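PDB 1YDG: NAD(P)H dehydrogenase (quinone) from Deinococcus radiodurans, which catalyses the two-electron reduction of quinones to quinols by NADH or NADPH, using one FMN bound to each subunit of a homotetramer. Local coordinates for residues A71-S85 / Q96-W108. Residues are numbered along the deposited sequence; the frame is centred on the assembly and turned at random.
Sequences ATPADLEWAEAIVFS and QMRAFIDTLGGLW
Phe-100 reaches from helix 96-102 in between Phe-84 of strand 81-85 and residues 71-76. Its CE2 meets Phe-84 CZ at 3.8 Å, with Phe-84 arriving at the edge of the Phe-100 ring. The two side chains run at about a right angle. Thr-72 C also lies at the ring edge, near its plane, 3.8 Å from CE1 of Phe-100. Ala-71 CB is 4.0 Å from the same CE1, and Leu-76 CD1 is 4.2 Å from Phe-100 CE2. CG stands anti to the backbone N (chi1 175°), which sends the ring off the helix toward residues 71-73. With an alanine here the ring is gone, and Phe-84, Ala-71 and Leu-76 would probably lose their shared partner, opening a gap between them.

Met-97 and Ile-101 both cross Phe-84 at a slant. The Met-97 sulfur sits 4.3 Å from the centroid of the Phe-84 ring, an oblique Met-aromatic contact. The Met-97 chain bends at chi2 and chi3, and its CE comes to Ser-85 O. Ile-101 CG1 touches Phe-84 CE2.

Farther along, Leu-76 CD1 meets Leu-104 CD1 at 3.8 Å, and the two side chains cross at about a right angle. Pro-73 packs its CB on Leu-104 CD2. Leu-107 lays CD1 against Pro-73 O and CD2 beside Glu-77, whose OE2 forms a salt bridge with Lys-112.

Two side-chain bonds lie within the segments, one in each. Thr-103 OG1 donates to Phe-100 O at 2.6 Å, in the carbonyl plane on a lone pair. Asp-75 OD2 accepts from Thr-72 N, and its OD1 pairs with Arg-39.

The contact joins helices 96-102 and 105-108 to helix 73-78 and central-sheet strand 81-85 of the flavodoxin-like fold. Ser-85 lies close to FMN-binding Gly-20 and Ser-123. With no hydrogen bond between the segments, the fit of largely buried side chains probably sets how they sit together.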
ATOM      1  N   ALA B  71      19.920  17.217  -7.654  1.00 16.16           N
ATOM      2  CA  ALA B  71      20.024  16.526  -6.379  1.00 15.66           C
ATOM      3  C   ALA B  71      21.071  15.417  -6.422  1.00 14.65           C
ATOM      4  O   ALA B  71      21.171  14.663  -7.396  1.00 13.68           O
ATOM      5  CB  ALA B  71      18.654  15.966  -5.964  1.00 15.23           C
ATOM      6  N   THR B  72      21.832  15.327  -5.336  1.00 15.04           N
ATOM      7  CA  THR B  72      22.812  14.279  -5.135  1.00 14.68           C
ATOM      8  C   THR B  72      22.624  13.731  -3.718  1.00 14.34           C
ATOM      9  O   THR B  72      22.042  14.404  -2.860  1.00 14.08           O
ATOM     10  CB  THR B  72      24.256  14.844  -5.310  1.00 14.91           C
ATOM     11  OG1 THR B  72      24.564  15.732  -4.236  1.00 15.40           O
ATOM     12  CG2 THR B  72      24.395  15.586  -6.620  1.00 15.85           C
ATOM     13  N   PRO B  73      23.119  12.515  -3.449  1.00 14.02           N
ATOM     14  CA  PRO B  73      23.010  11.953  -2.098  1.00 14.12           C
ATOM     15  C   PRO B  73      23.495  12.861  -0.944  1.00 14.19           C
ATOM     16  O   PRO B  73      22.870  12.890   0.098  1.00 12.84           O
ATOM     17  CB  PRO B  73      23.836  10.693  -2.197  1.00 14.31           C
ATOM     18  CG  PRO B  73      23.692  10.291  -3.620  1.00 13.92           C
ATOM     19  CD  PRO B  73      23.766  11.567  -4.370  1.00 14.36           C
ATOM     20  N   ALA B  74      24.585  13.605  -1.146  1.00 14.62           N
ATOM     21  CA  ALA B  74      25.113  14.515  -0.126  1.00 14.08           C
ATOM     22  C   ALA B  74      24.142  15.597   0.347  1.00 14.06           C
ATOM     23  O   ALA B  74      24.290  16.141   1.452  1.00 13.59           O
ATOM     24  CB  ALA B  74      26.407  15.168  -0.625  1.00 14.74           C
ATOM     25  N   ASP B  75      23.163  15.931  -0.488  1.00 14.33           N
ATOM     26  CA  ASP B  75      22.086  16.834  -0.100  1.00 14.76           C
ATOM     27  C   ASP B  75      21.245  16.233   1.038  1.00 14.80           C
ATOM     28  O   ASP B  75      20.828  16.951   1.975  1.00 15.28           O
ATOM     29  CB  ASP B  75      21.186  17.154  -1.314  1.00 15.09           C
ATOM     30  CG  ASP B  75      21.891  18.051  -2.362  1.00 16.11           C
ATOM     31  OD1 ASP B  75      22.494  19.079  -1.976  1.00 14.66           O
ATOM     32  OD2 ASP B  75      21.815  17.725  -3.567  1.00 15.22           O
ATOM     33  N   LEU B  76      21.006  14.921   0.975  1.00 14.16           N
ATOM     34  CA  LEU B  76      20.270  14.257   2.058  1.00 14.56           C
ATOM     35  C   LEU B  76      21.130  14.069   3.310  1.00 14.72           C
ATOM     36  O   LEU B  76      20.613  14.154   4.412  1.00 14.62           O
ATOM     37  CB  LEU B  76      19.670  12.931   1.603  1.00 14.31           C
ATOM     38  CG  LEU B  76      18.821  12.980   0.327  1.00 13.38           C
ATOM     39  CD1 LEU B  76      18.025  11.723   0.199  1.00 14.52           C
ATOM     40  CD2 LEU B  76      17.893  14.187   0.265  1.00 12.84           C
ATOM     41  N   GLU B  77      22.436  13.816   3.139  1.00 15.36           N
ATOM     42  CA  GLU B  77      23.358  13.775   4.281  1.00 15.02           C
ATOM     43  C   GLU B  77      23.365  15.126   4.995  1.00 14.90           C
ATOM     44  O   GLU B  77      23.394  15.192   6.223  1.00 15.40           O
ATOM     45  CB  GLU B  77      24.766  13.384   3.829  1.00 15.30           C
ATOM     46  CG  GLU B  77      25.819  13.376   4.950  1.00 16.34           C
ATOM     47  CD  GLU B  77      27.216  12.897   4.502  1.00 16.92           C
ATOM     48  OE1 GLU B  77      27.345  12.264   3.430  1.00 18.87           O
ATOM     49  OE2 GLU B  77      28.199  13.155   5.249  1.00 21.88           O
ATOM     50  N   TRP B  78      23.338  16.200   4.220  1.00 13.83           N
ATOM     51  CA  TRP B  78      23.294  17.553   4.754  1.00 13.60           C
ATOM     52  C   TRP B  78      21.973  17.865   5.463  1.00 13.37           C
ATOM     53  O   TRP B  78      21.979  18.493   6.527  1.00 12.36           O
ATOM     54  CB  TRP B  78      23.538  18.576   3.630  1.00 13.49           C
ATOM     55  CG  TRP B  78      23.270  20.005   3.996  1.00 12.93           C
ATOM     56  CD1 TRP B  78      24.087  20.837   4.672  1.00 12.96           C
ATOM     57  CD2 TRP B  78      22.080  20.754   3.709  1.00 13.81           C
ATOM     58  NE1 TRP B  78      23.490  22.070   4.831  1.00 13.41           N
ATOM     59  CE2 TRP B  78      22.264  22.046   4.229  1.00 12.14           C
ATOM     60  CE3 TRP B  78      20.874  20.455   3.047  1.00 12.26           C
ATOM     61  CZ2 TRP B  78      21.299  23.037   4.126  1.00 13.53           C
ATOM     62  CZ3 TRP B  78      19.928  21.436   2.942  1.00 13.00           C
ATOM     63  CH2 TRP B  78      20.131  22.711   3.488  1.00 13.80           C
ATOM     64  N   ALA B  79      20.861  17.446   4.862  1.00 13.57           N
ATOM     65  CA  ALA B  79      19.530  17.794   5.345  1.00 13.70           C
ATOM     66  C   ALA B  79      19.236  17.207   6.723  1.00 13.55           C
ATOM     67  O   ALA B  79      19.706  16.144   7.094  1.00 14.21           O
ATOM     68  CB  ALA B  79      18.456  17.347   4.347  1.00 13.65           C
ATOM     69  N   GLU B  80      18.448  17.937   7.482  1.00 14.45           N
ATOM     70  CA  GLU B  80      17.864  17.400   8.691  1.00 14.35           C
ATOM     71  C   GLU B  80      16.400  17.080   8.427  1.00 14.20           C
ATOM     72  O   GLU B  80      15.813  16.246   9.107  1.00 13.57           O
ATOM     73  CB  GLU B  80      18.036  18.404   9.807  1.00 14.71           C
ATOM     74  CG  GLU B  80      19.461  18.479  10.286  1.00 15.54           C
ATOM     75  CD  GLU B  80      19.838  19.810  10.888  1.00 15.69           C
ATOM     76  OE1 GLU B  80      19.240  20.836  10.542  1.00 18.88           O
ATOM     77  OE2 GLU B  80      20.756  19.828  11.725  1.00 20.19           O
ATOM     78  N   ALA B  81      15.830  17.748   7.424  1.00 14.03           N
ATOM     79  CA  ALA B  81      14.458  17.542   7.020  1.00 13.50           C
ATOM     80  C   ALA B  81      14.403  17.378   5.516  1.00 13.12           C
ATOM     81  O   ALA B  81      14.948  18.186   4.789  1.00 13.49           O
ATOM     82  CB  ALA B  81      13.610  18.725   7.473  1.00 14.37           C
ATOM     83  N   ILE B  82      13.742  16.323   5.049  1.00 12.10           N
ATOM     84  CA  ILE B  82      13.639  16.024   3.631  1.00 12.29           C
ATOM     85  C   ILE B  82      12.211  16.024   3.116  1.00 12.45           C
ATOM     86  O   ILE B  82      11.321  15.422   3.726  1.00 12.11           O
ATOM     87  CB  ILE B  82      14.227  14.622   3.337  1.00 12.39           C
ATOM     88  CG1 ILE B  82      15.729  14.615   3.631  1.00 12.41           C
ATOM     89  CG2 ILE B  82      13.914  14.204   1.885  1.00 11.24           C
ATOM     90  CD1 ILE B  82      16.330  13.228   3.955  1.00 13.16           C
ATOM     91  N   VAL B  83      11.994  16.669   1.974  1.00 12.35           N
ATOM     92  CA  VAL B  83      10.743  16.508   1.241  1.00 12.23           C
ATOM     93  C   VAL B  83      11.056  15.970  -0.137  1.00 12.58           C
ATOM     94  O   VAL B  83      11.934  16.512  -0.812  1.00 11.90           O
ATOM     95  CB  VAL B  83       9.948  17.846   1.092  1.00 12.66           C
ATOM     96  CG1 VAL B  83       8.714  17.677   0.215  1.00 11.57           C
ATOM     97  CG2 VAL B  83       9.563  18.433   2.446  1.00 12.99           C
ATOM     98  N   PHE B  84      10.310  14.922  -0.536  1.00 12.33           N
ATOM     99  CA  PHE B  84      10.316  14.344  -1.894  1.00 11.93           C
ATOM    100  C   PHE B  84       8.992  14.631  -2.607  1.00 12.01           C
ATOM    101  O   PHE B  84       7.907  14.430  -2.034  1.00 12.37           O
ATOM    102  CB  PHE B  84      10.461  12.809  -1.825  1.00 11.99           C
ATOM    103  CG  PHE B  84      11.872  12.317  -1.722  1.00 10.63           C
ATOM    104  CD1 PHE B  84      12.918  13.166  -1.361  1.00 11.64           C
ATOM    105  CD2 PHE B  84      12.150  10.986  -1.935  1.00 10.79           C
ATOM    106  CE1 PHE B  84      14.226  12.686  -1.247  1.00 10.71           C
ATOM    107  CE2 PHE B  84      13.457  10.503  -1.824  1.00 11.23           C
ATOM    108  CZ  PHE B  84      14.479  11.349  -1.478  1.00 11.52           C
ATOM    109  N   SER B  85       9.092  15.080  -3.846  1.00 11.73           N
ATOM    110  CA  SER B  85       7.943  15.336  -4.693  1.00 12.75           C
ATOM    111  C   SER B  85       8.142  14.659  -6.037  1.00 12.38           C
ATOM    112  O   SER B  85       9.172  14.847  -6.695  1.00 12.78           O
ATOM    113  CB  SER B  85       7.738  16.848  -4.867  1.00 12.61           C
ATOM    114  OG  SER B  85       6.581  17.119  -5.631  1.00 14.21           O
ATOM    115  N   GLN B  96      12.561   8.449 -12.731  1.00 12.56           N
ATOM    116  CA  GLN B  96      13.611   9.437 -12.499  1.00 12.91           C
ATOM    117  C   GLN B  96      13.829   9.599 -10.987  1.00 12.88           C
ATOM    118  O   GLN B  96      14.969   9.625 -10.501  1.00 13.34           O
ATOM    119  CB  GLN B  96      13.266  10.779 -13.173  1.00 13.03           C
ATOM    120  CG  GLN B  96      13.294  10.755 -14.710  1.00 12.28           C
ATOM    121  CD  GLN B  96      11.926  10.505 -15.361  1.00 13.19           C
ATOM    122  OE1 GLN B  96      11.046   9.866 -14.771  1.00 14.72           O
ATOM    123  NE2 GLN B  96      11.746  11.024 -16.582  1.00 10.92           N
ATOM    124  N   MET B  97      12.731   9.672 -10.238  1.00 12.59           N
ATOM    125  CA  MET B  97      12.810   9.750  -8.801  1.00 12.19           C
ATOM    126  C   MET B  97      13.368   8.444  -8.247  1.00 11.99           C
ATOM    127  O   MET B  97      14.274   8.463  -7.420  1.00 12.09           O
ATOM    128  CB  MET B  97      11.441  10.072  -8.199  1.00 12.64           C
ATOM    129  CG  MET B  97      11.376  10.019  -6.660  1.00 12.75           C
ATOM    130  SD  MET B  97      12.417  11.193  -5.798  1.00 14.74           S
ATOM    131  CE  MET B  97      11.549  12.747  -5.881  1.00 12.93           C
ATOM    132  N   ARG B  98      12.853   7.308  -8.705  1.00 11.90           N
ATOM    133  CA  ARG B  98      13.410   6.022  -8.248  1.00 12.06           C
ATOM    134  C   ARG B  98      14.903   5.892  -8.586  1.00 11.78           C
ATOM    135  O   ARG B  98      15.641   5.307  -7.824  1.00 11.89           O
ATOM    136  CB  ARG B  98      12.661   4.827  -8.820  1.00 11.43           C
ATOM    137  CG  ARG B  98      11.171   4.740  -8.462  1.00 13.59           C
ATOM    138  CD  ARG B  98      10.852   4.883  -6.990  1.00 13.54           C
ATOM    139  NE  ARG B  98      11.558   3.923  -6.139  1.00 14.00           N
ATOM    140  CZ  ARG B  98      11.257   3.669  -4.864  1.00 15.25           C
ATOM    141  NH1 ARG B  98      10.225   4.269  -4.269  1.00 16.61           N
ATOM    142  NH2 ARG B  98      11.978   2.789  -4.181  1.00 15.36           N
ATOM    143  N   ALA B  99      15.331   6.391  -9.741  1.00 11.93           N
ATOM    144  CA  ALA B  99      16.755   6.341 -10.097  1.00 12.18           C
ATOM    145  C   ALA B  99      17.584   7.078  -9.069  1.00 12.67           C
ATOM    146  O   ALA B  99      18.639   6.591  -8.679  1.00 12.93           O
ATOM    147  CB  ALA B  99      16.998   6.909 -11.475  1.00 12.49           C
ATOM    148  N   PHE B 100      17.088   8.242  -8.623  1.00 12.73           N
ATOM    149  CA  PHE B 100      17.726   9.002  -7.570  1.00 12.17           C
ATOM    150  C   PHE B 100      17.777   8.196  -6.281  1.00 12.27           C
ATOM    151  O   PHE B 100      18.812   8.073  -5.652  1.00 10.85           O
ATOM    152  CB  PHE B 100      17.001  10.326  -7.302  1.00 12.02           C
ATOM    153  CG  PHE B 100      17.569  11.062  -6.140  1.00 12.69           C
ATOM    154  CD1 PHE B 100      18.891  11.514  -6.172  1.00 12.32           C
ATOM    155  CD2 PHE B 100      16.833  11.248  -4.994  1.00 12.29           C
ATOM    156  CE1 PHE B 100      19.445  12.173  -5.067  1.00 11.46           C
ATOM    157  CE2 PHE B 100      17.378  11.879  -3.908  1.00 12.20           C
ATOM    158  CZ  PHE B 100      18.682  12.343  -3.940  1.00 11.71           C
ATOM    159  N   ILE B 101      16.628   7.657  -5.878  1.00 12.96           N
ATOM    160  CA  ILE B 101      16.535   6.815  -4.686  1.00 12.65           C
ATOM    161  C   ILE B 101      17.562   5.662  -4.740  1.00 13.13           C
ATOM    162  O   ILE B 101      18.226   5.366  -3.750  1.00 12.68           O
ATOM    163  CB  ILE B 101      15.073   6.291  -4.508  1.00 12.49           C
ATOM    164  CG1 ILE B 101      14.169   7.434  -4.039  1.00 11.67           C
ATOM    165  CG2 ILE B 101      15.021   5.116  -3.546  1.00 12.61           C
ATOM    166  CD1 ILE B 101      12.678   7.151  -4.178  1.00 12.21           C
ATOM    167  N   ASP B 102      17.719   5.059  -5.906  1.00 13.45           N
ATOM    168  CA  ASP B 102      18.657   3.950  -6.066  1.00 14.54           C
ATOM    169  C   ASP B 102      20.131   4.373  -5.945  1.00 15.78           C
ATOM    170  O   ASP B 102      20.991   3.511  -5.759  1.00 17.45           O
ATOM    171  CB  ASP B 102      18.391   3.180  -7.372  1.00 13.80           C
ATOM    172  CG  ASP B 102      17.101   2.355  -7.328  1.00 14.54           C
ATOM    173  OD1 ASP B 102      16.427   2.372  -6.273  1.00 13.30           O
ATOM    174  OD2 ASP B 102      16.755   1.681  -8.348  1.00 13.93           O
ATOM    175  N   THR B 103      20.436   5.671  -6.001  1.00 16.15           N
ATOM    176  CA  THR B 103      21.809   6.137  -5.717  1.00 16.06           C
ATOM    177  C   THR B 103      22.125   6.276  -4.238  1.00 16.62           C
ATOM    178  O   THR B 103      23.275   6.505  -3.877  1.00 16.74           O
ATOM    179  CB  THR B 103      22.142   7.485  -6.383  1.00 16.03           C
ATOM    180  OG1 THR B 103      21.392   8.551  -5.772  1.00 14.07           O
ATOM    181  CG2 THR B 103      21.895   7.406  -7.850  1.00 16.15           C
ATOM    182  N   LEU B 104      21.119   6.101  -3.383  1.00 17.11           N
ATOM    183  CA  LEU B 104      21.271   6.307  -1.948  1.00 16.90           C
ATOM    184  C   LEU B 104      21.764   5.094  -1.153  1.00 17.15           C
ATOM    185  O   LEU B 104      21.763   5.136   0.067  1.00 16.40           O
ATOM    186  CB  LEU B 104      19.933   6.794  -1.357  1.00 16.78           C
ATOM    187  CG  LEU B 104      19.304   8.020  -2.015  1.00 15.87           C
ATOM    188  CD1 LEU B 104      17.933   8.268  -1.426  1.00 15.50           C
ATOM    189  CD2 LEU B 104      20.203   9.254  -1.878  1.00 17.02           C
ATOM    190  N   GLY B 105      22.202   4.031  -1.824  1.00 17.48           N
ATOM    191  CA  GLY B 105      22.639   2.820  -1.136  1.00 18.50           C
ATOM    192  C   GLY B 105      23.854   2.973  -0.227  1.00 18.79           C
ATOM    193  O   GLY B 105      23.884   2.439   0.881  1.00 18.86           O
ATOM    194  N   GLY B 106      24.859   3.704  -0.684  1.00 20.20           N
ATOM    195  CA  GLY B 106      26.065   3.925   0.118  1.00 20.97           C
ATOM    196  C   GLY B 106      25.778   4.761   1.343  1.00 21.71           C
ATOM    197  O   GLY B 106      26.206   4.437   2.451  1.00 22.38           O
ATOM    198  N   LEU B 107      25.049   5.850   1.152  1.00 22.85           N
ATOM    199  CA  LEU B 107      24.589   6.679   2.282  1.00 23.10           C
ATOM    200  C   LEU B 107      23.757   5.900   3.307  1.00 23.29           C
ATOM    201  O   LEU B 107      23.892   6.097   4.527  1.00 22.33           O
ATOM    202  CB  LEU B 107      23.725   7.837   1.784  1.00 23.88           C
ATOM    203  CG  LEU B 107      24.188   9.281   1.825  1.00 25.41           C
ATOM    204  CD1 LEU B 107      22.915  10.147   1.831  1.00 25.60           C
ATOM    205  CD2 LEU B 107      25.053   9.602   3.017  1.00 26.81           C
ATOM    206  N   TRP B 108      22.860   5.063   2.796  1.00 23.50           N
ATOM    207  CA  TRP B 108      22.046   4.185   3.624  1.00 23.81           C
ATOM    208  C   TRP B 108      22.932   3.203   4.408  1.00 24.40           C
ATOM    209  O   TRP B 108      22.773   3.034   5.622  1.00 24.15           O
ATOM    210  CB  TRP B 108      21.028   3.426   2.739  1.00 24.21           C
ATOM    211  CG  TRP B 108      20.211   2.406   3.479  1.00 24.19           C
ATOM    212  CD1 TRP B 108      19.078   2.631   4.229  1.00 24.86           C
ATOM    213  CD2 TRP B 108      20.473   1.006   3.574  1.00 24.84           C
ATOM    214  NE1 TRP B 108      18.627   1.456   4.769  1.00 23.56           N
ATOM    215  CE2 TRP B 108      19.459   0.443   4.383  1.00 25.58           C
ATOM    216  CE3 TRP B 108      21.464   0.167   3.052  1.00 25.79           C
ATOM    217  CZ2 TRP B 108      19.415  -0.924   4.683  1.00 25.44           C
ATOM    218  CZ3 TRP B 108      21.419  -1.188   3.357  1.00 25.46           C
ATOM    219  CH2 TRP B 108      20.396  -1.718   4.160  1.00 25.63           C
TER